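Local coordinates for protein MamA (Candidatus Magnetobacterium bavaricum, PDB 3VTX) that is a tetratricopeptide-repeat protein, built of stacked antiparallel helix pairs of the kind that commonly serves as a scaffold for protein-protein interactions, at residues Pro138-Tyr151 with Ala160-Glu172. Residues are numbered along the deposited sequence; the frame is centred on the assembly and turned at random.
Sequences PGFIRAYQSIGLAY and AVKYFKKALEKEE
In Ile147 the CG2 methyl stands anti to the backbone N while CG1 lies beside it (chi1 -63°), which sets CG2 over the centre of the Tyr163 ring. This CH-pi contact is close, 3.5 Å from Ile147 CG2 to the centroid of the Tyr163 ring, and nearly along the ring normal. Lys166 CE lies over the opposite face, offset toward the rim, so the phenol is sandwiched between aliphatic groups. Tyr163 is a knob in a hole formed by Tyr144, Ile147, Gly148 and Tyr151. Its ring is near parallel to that of Tyr151 (planes at 24°) but slid well aside. A water joins the two hydroxyls, 2.8 Å from Tyr151 OH.

Helices 141-153 and 157-169 form the antiparallel helical hairpin of a tetratricopeptide repeat. The axes of their segments 141-151 and 160-169 approach to 7.5 Å, and the backbones are nearest where Gly148 meets Ala160. With no side chain on Gly148, the Phe164 ring can lie against the backbone, one face toward Gly148 CA, which is 4.0 Å from the ring centroid. Further along, Ala167 CB packs against Ile141 CG2, Tyr144 CB and Gln145 CG. Ile147 also touches Tyr130 and Ile134 of the preceding helix 123-136, and Tyr144 touches Ile134.

At the end of the hairpin away from the turn that joins its helices, bends at chi2 and chi3 fold the Lys170 chain back, and its NZ donates to Pro138 O at 3.0 Å from above the carbonyl plane. Tyr144 OH donates to the same Pro138 O at 2.7 Å, in the carbonyl plane and on a lone pair, so two donors from different directions grip the turn that precedes helix 141-153.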
loop_
_atom_site.group_PDB
_atom_site.type_symbol
_atom_site.label_atom_id
_atom_site.label_comp_id
_atom_site.label_asym_id
_atom_site.label_seq_id
_atom_site.Cartn_x
_atom_site.Cartn_y
_atom_site.Cartn_z
ATOM N N PRO A 138 11.543 10.044 -8.156
ATOM C CA PRO A 138 12.997 9.963 -7.932
ATOM C C PRO A 138 13.476 10.509 -6.605
ATOM O O PRO A 138 14.631 10.236 -6.179
ATOM C CB PRO A 138 13.577 10.721 -9.142
ATOM C CG PRO A 138 12.483 11.569 -9.623
ATOM C CD PRO A 138 11.186 10.947 -9.254
ATOM N N GLY A 139 12.659 11.273 -5.897
ATOM C CA GLY A 139 13.010 11.739 -4.566
ATOM C C GLY A 139 12.740 10.789 -3.385
ATOM O O GLY A 139 13.019 11.101 -2.256
ATOM N N PHE A 140 12.141 9.641 -3.677
ATOM C CA PHE A 140 11.813 8.671 -2.624
ATOM C C PHE A 140 13.074 7.874 -2.188
ATOM O O PHE A 140 13.435 6.891 -2.836
ATOM C CB PHE A 140 10.731 7.707 -3.102
ATOM C CG PHE A 140 10.283 6.737 -2.009
ATOM C CD1 PHE A 140 10.112 7.139 -0.718
ATOM C CD2 PHE A 140 9.983 5.436 -2.341
ATOM C CE1 PHE A 140 9.675 6.253 0.260
ATOM C CE2 PHE A 140 9.594 4.546 -1.332
ATOM C CZ PHE A 140 9.410 4.934 -0.096
ATOM N N ILE A 141 13.629 8.298 -1.089
ATOM C CA ILE A 141 14.947 7.821 -0.615
ATOM C C ILE A 141 14.927 6.307 -0.313
ATOM O O ILE A 141 15.864 5.577 -0.678
ATOM C CB ILE A 141 15.407 8.628 0.615
ATOM C CG1 ILE A 141 15.731 10.110 0.198
ATOM C CG2 ILE A 141 16.760 8.080 1.246
ATOM C CD1 ILE A 141 15.498 10.996 1.267
ATOM N N ARG A 142 13.888 5.827 0.320
ATOM C CA ARG A 142 13.890 4.442 0.725
ATOM C C ARG A 142 13.930 3.485 -0.450
ATOM O O ARG A 142 14.421 2.396 -0.298
ATOM C CB ARG A 142 12.698 4.104 1.647
ATOM C CG ARG A 142 13.045 2.875 2.498
ATOM C CD ARG A 142 11.966 2.572 3.489
ATOM N NE ARG A 142 12.279 1.525 4.424
ATOM C CZ ARG A 142 11.907 0.255 4.353
ATOM N NH1 ARG A 142 12.243 -0.608 5.299
ATOM N NH2 ARG A 142 11.253 -0.190 3.315
ATOM N N ALA A 143 13.436 3.846 -1.622
ATOM C CA ALA A 143 13.526 2.979 -2.757
ATOM C C ALA A 143 14.957 2.682 -3.130
ATOM O O ALA A 143 15.293 1.548 -3.543
ATOM C CB ALA A 143 12.732 3.536 -3.926
ATOM N N TYR A 144 15.792 3.694 -3.067
ATOM C CA TYR A 144 17.279 3.433 -3.285
ATOM C C TYR A 144 17.851 2.515 -2.226
ATOM O O TYR A 144 18.583 1.560 -2.548
ATOM C CB TYR A 144 18.068 4.716 -3.232
ATOM C CG TYR A 144 17.616 5.672 -4.327
ATOM C CD1 TYR A 144 18.259 5.705 -5.534
ATOM C CD2 TYR A 144 16.568 6.549 -4.112
ATOM C CE1 TYR A 144 17.783 6.582 -6.553
ATOM C CE2 TYR A 144 16.157 7.453 -5.099
ATOM C CZ TYR A 144 16.737 7.450 -6.279
ATOM O OH TYR A 144 16.310 8.362 -7.237
ATOM N N GLN A 145 17.438 2.684 -0.953
ATOM C CA GLN A 145 17.905 1.791 0.095
ATOM C C GLN A 145 17.436 0.350 -0.201
ATOM O O GLN A 145 18.191 -0.587 -0.051
ATOM C CB GLN A 145 17.405 2.265 1.468
ATOM C CG GLN A 145 17.894 3.596 1.908
ATOM C CD GLN A 145 17.165 4.032 3.190
ATOM O OE1 GLN A 145 17.316 3.341 4.235
ATOM N NE2 GLN A 145 16.243 5.001 3.109
ATOM N N SER A 146 16.178 0.225 -0.550
ATOM C CA SER A 146 15.541 -1.091 -0.835
ATOM C C SER A 146 16.229 -1.786 -2.008
ATOM O O SER A 146 16.464 -3.033 -1.956
ATOM C CB SER A 146 14.037 -0.964 -1.062
ATOM O OG SER A 146 13.398 -0.553 0.119
ATOM N N ILE A 147 16.603 -1.016 -3.054
ATOM C CA ILE A 147 17.431 -1.565 -4.129
ATOM C C ILE A 147 18.746 -2.108 -3.606
ATOM O O ILE A 147 19.132 -3.233 -3.920
ATOM C CB ILE A 147 17.633 -0.630 -5.324
ATOM C CG1 ILE A 147 16.268 -0.368 -5.984
ATOM C CG2 ILE A 147 18.713 -1.245 -6.280
ATOM C CD1 ILE A 147 16.360 0.794 -7.023
ATOM N N GLY A 148 19.375 -1.347 -2.764
ATOM C CA GLY A 148 20.640 -1.769 -2.127
ATOM C C GLY A 148 20.465 -3.100 -1.410
ATOM O O GLY A 148 21.315 -4.021 -1.529
ATOM N N LEU A 149 19.345 -3.228 -0.672
ATOM C CA LEU A 149 19.145 -4.457 0.123
ATOM C C LEU A 149 18.951 -5.658 -0.833
ATOM O O LEU A 149 19.434 -6.776 -0.585
ATOM C CB LEU A 149 17.989 -4.316 1.032
ATOM C CG LEU A 149 17.604 -5.562 1.899
ATOM C CD1 LEU A 149 18.741 -5.773 2.911
ATOM C CD2 LEU A 149 16.296 -5.367 2.635
ATOM N N ALA A 150 18.212 -5.436 -1.901
ATOM C CA ALA A 150 17.990 -6.509 -2.914
ATOM C C ALA A 150 19.291 -6.958 -3.528
ATOM O O ALA A 150 19.494 -8.179 -3.721
ATOM C CB ALA A 150 16.969 -6.094 -3.982
ATOM N N TYR A 151 20.182 -6.030 -3.859
ATOM C CA TYR A 151 21.509 -6.406 -4.356
ATOM C C TYR A 151 22.328 -7.173 -3.326
ATOM O O TYR A 151 22.978 -8.138 -3.692
ATOM C CB TYR A 151 22.307 -5.186 -4.865
ATOM C CG TYR A 151 21.928 -4.852 -6.247
ATOM C CD1 TYR A 151 22.237 -5.700 -7.319
ATOM C CD2 TYR A 151 21.327 -3.616 -6.552
ATOM C CE1 TYR A 151 21.852 -5.349 -8.599
ATOM C CE2 TYR A 151 20.946 -3.271 -7.838
ATOM C CZ TYR A 151 21.250 -4.123 -8.864
ATOM O OH TYR A 151 20.837 -3.840 -10.146
ATOM N N ALA A 160 25.143 -3.083 -4.094
ATOM C CA ALA A 160 24.376 -2.724 -2.913
ATOM C C ALA A 160 24.871 -1.412 -2.369
ATOM O O ALA A 160 24.094 -0.511 -2.183
ATOM C CB ALA A 160 24.401 -3.843 -1.800
ATOM N N VAL A 161 26.188 -1.293 -2.176
ATOM C CA VAL A 161 26.736 -0.118 -1.544
ATOM C C VAL A 161 26.624 1.093 -2.479
ATOM O O VAL A 161 26.346 2.190 -2.009
ATOM C CB VAL A 161 28.209 -0.361 -1.125
ATOM C CG1 VAL A 161 28.880 0.954 -0.808
ATOM C CG2 VAL A 161 28.268 -1.349 0.051
ATOM N N LYS A 162 26.606 0.869 -3.767
ATOM C CA LYS A 162 26.365 1.934 -4.731
ATOM C C LYS A 162 24.983 2.577 -4.485
ATOM O O LYS A 162 24.832 3.834 -4.455
ATOM C CB LYS A 162 26.402 1.409 -6.202
ATOM C CG LYS A 162 25.872 2.373 -7.211
ATOM C CD LYS A 162 26.223 1.911 -8.691
ATOM C CE LYS A 162 25.087 2.269 -9.689
ATOM N NZ LYS A 162 25.033 1.299 -10.922
ATOM N N TYR A 163 23.964 1.744 -4.211
ATOM C CA TYR A 163 22.596 2.278 -3.984
ATOM C C TYR A 163 22.398 2.844 -2.601
ATOM O O TYR A 163 21.700 3.852 -2.485
ATOM C CB TYR A 163 21.576 1.203 -4.284
ATOM C CG TYR A 163 21.286 1.198 -5.799
ATOM C CD1 TYR A 163 22.010 0.403 -6.644
ATOM C CD2 TYR A 163 20.246 1.961 -6.311
ATOM C CE1 TYR A 163 21.775 0.418 -8.013
ATOM C CE2 TYR A 163 19.989 1.970 -7.698
ATOM C CZ TYR A 163 20.764 1.182 -8.508
ATOM O OH TYR A 163 20.601 1.137 -9.895
ATOM N N PHE A 164 23.013 2.221 -1.587
ATOM C CA PHE A 164 23.039 2.850 -0.267
ATOM C C PHE A 164 23.639 4.249 -0.289
ATOM O O PHE A 164 23.136 5.203 0.297
ATOM C CB PHE A 164 23.728 1.995 0.754
ATOM C CG PHE A 164 23.000 0.651 1.010
ATOM C CD1 PHE A 164 21.695 0.640 1.335
ATOM C CD2 PHE A 164 23.703 -0.515 1.009
ATOM C CE1 PHE A 164 21.015 -0.560 1.621
ATOM C CE2 PHE A 164 23.034 -1.709 1.303
ATOM C CZ PHE A 164 21.697 -1.697 1.583
ATOM N N LYS A 165 24.738 4.386 -1.066
ATOM C CA LYS A 165 25.366 5.670 -1.244
ATOM C C LYS A 165 24.481 6.608 -2.049
ATOM O O LYS A 165 24.437 7.838 -1.737
ATOM C CB LYS A 165 26.683 5.456 -1.951
ATOM C CG LYS A 165 27.819 5.084 -1.017
ATOM C CD LYS A 165 29.124 4.879 -1.772
ATOM C CE LYS A 165 30.201 4.422 -0.856
ATOM N NZ LYS A 165 31.703 4.860 -1.241
ATOM N N LYS A 166 23.744 6.142 -3.028
ATOM C CA LYS A 166 22.822 6.993 -3.780
ATOM C C LYS A 166 21.785 7.569 -2.858
ATOM O O LYS A 166 21.427 8.760 -2.961
ATOM C CB LYS A 166 22.080 6.376 -4.953
ATOM C CG LYS A 166 22.909 6.001 -6.141
ATOM C CD LYS A 166 21.959 5.269 -7.199
ATOM C CE LYS A 166 22.662 4.637 -8.363
ATOM N NZ LYS A 166 22.837 5.698 -9.390
ATOM N N ALA A 167 21.259 6.742 -1.947
ATOM C CA ALA A 167 20.303 7.225 -0.982
ATOM C C ALA A 167 20.880 8.370 -0.153
ATOM O O ALA A 167 20.210 9.313 0.128
ATOM C CB ALA A 167 19.834 6.047 -0.011
ATOM N N LEU A 168 22.100 8.233 0.299
ATOM C CA LEU A 168 22.720 9.272 1.106
ATOM C C LEU A 168 22.891 10.535 0.247
ATOM O O LEU A 168 22.718 11.652 0.707
ATOM C CB LEU A 168 24.041 8.832 1.603
ATOM C CG LEU A 168 24.016 7.961 2.853
ATOM C CD1 LEU A 168 25.342 7.103 2.978
ATOM C CD2 LEU A 168 23.877 8.861 4.114
ATOM N N GLU A 169 23.254 10.316 -1.028
ATOM C CA GLU A 169 23.606 11.491 -1.878
ATOM C C GLU A 169 22.396 12.363 -2.059
ATOM O O GLU A 169 22.487 13.631 -2.171
ATOM C CB GLU A 169 24.128 11.021 -3.239
ATOM C CG GLU A 169 24.509 12.227 -4.237
ATOM C CD GLU A 169 23.313 12.890 -4.932
ATOM O OE1 GLU A 169 22.235 12.293 -5.048
ATOM O OE2 GLU A 169 23.438 14.078 -5.389
ATOM N N LYS A 170 21.198 11.789 -2.011
ATOM C CA LYS A 170 19.937 12.570 -2.196
ATOM C C LYS A 170 19.713 13.679 -1.141
ATOM O O LYS A 170 18.967 14.639 -1.387
ATOM C CB LYS A 170 18.650 11.740 -2.088
ATOM C CG LYS A 170 18.439 10.719 -3.200
ATOM C CD LYS A 170 18.430 11.301 -4.523
ATOM C CE LYS A 170 17.172 11.887 -4.935
ATOM N NZ LYS A 170 17.266 11.718 -6.464
ATOM N N GLU A 171 20.268 13.501 0.034
ATOM C CA GLU A 171 20.128 14.487 1.065
ATOM C C GLU A 171 21.461 15.142 1.530
ATOM O O GLU A 171 21.467 15.812 2.565
ATOM C CB GLU A 171 19.421 13.847 2.294
ATOM C CG GLU A 171 18.022 13.278 1.989
ATOM C CD GLU A 171 17.423 12.598 3.221
ATOM O OE1 GLU A 171 17.940 11.544 3.697
ATOM O OE2 GLU A 171 16.412 13.123 3.729
ATOM N N GLU A 172 22.535 14.927 0.817
ATOM C CA GLU A 172 23.814 15.382 1.218
ATOM C C GLU A 172 23.888 16.930 1.256
ATOM O O GLU A 172 24.483 17.478 2.193
ATOM C CB GLU A 172 24.977 14.723 0.466
ATOM C CG GLU A 172 25.164 15.213 -0.883
ATOM C CD GLU A 172 26.335 14.573 -1.624
ATOM O OE1 GLU A 172 26.682 15.229 -2.658
ATOM O OE2 GLU A 172 26.895 13.490 -1.206
HETATM O O HOH W 1 19.461 -1.463 -10.540
#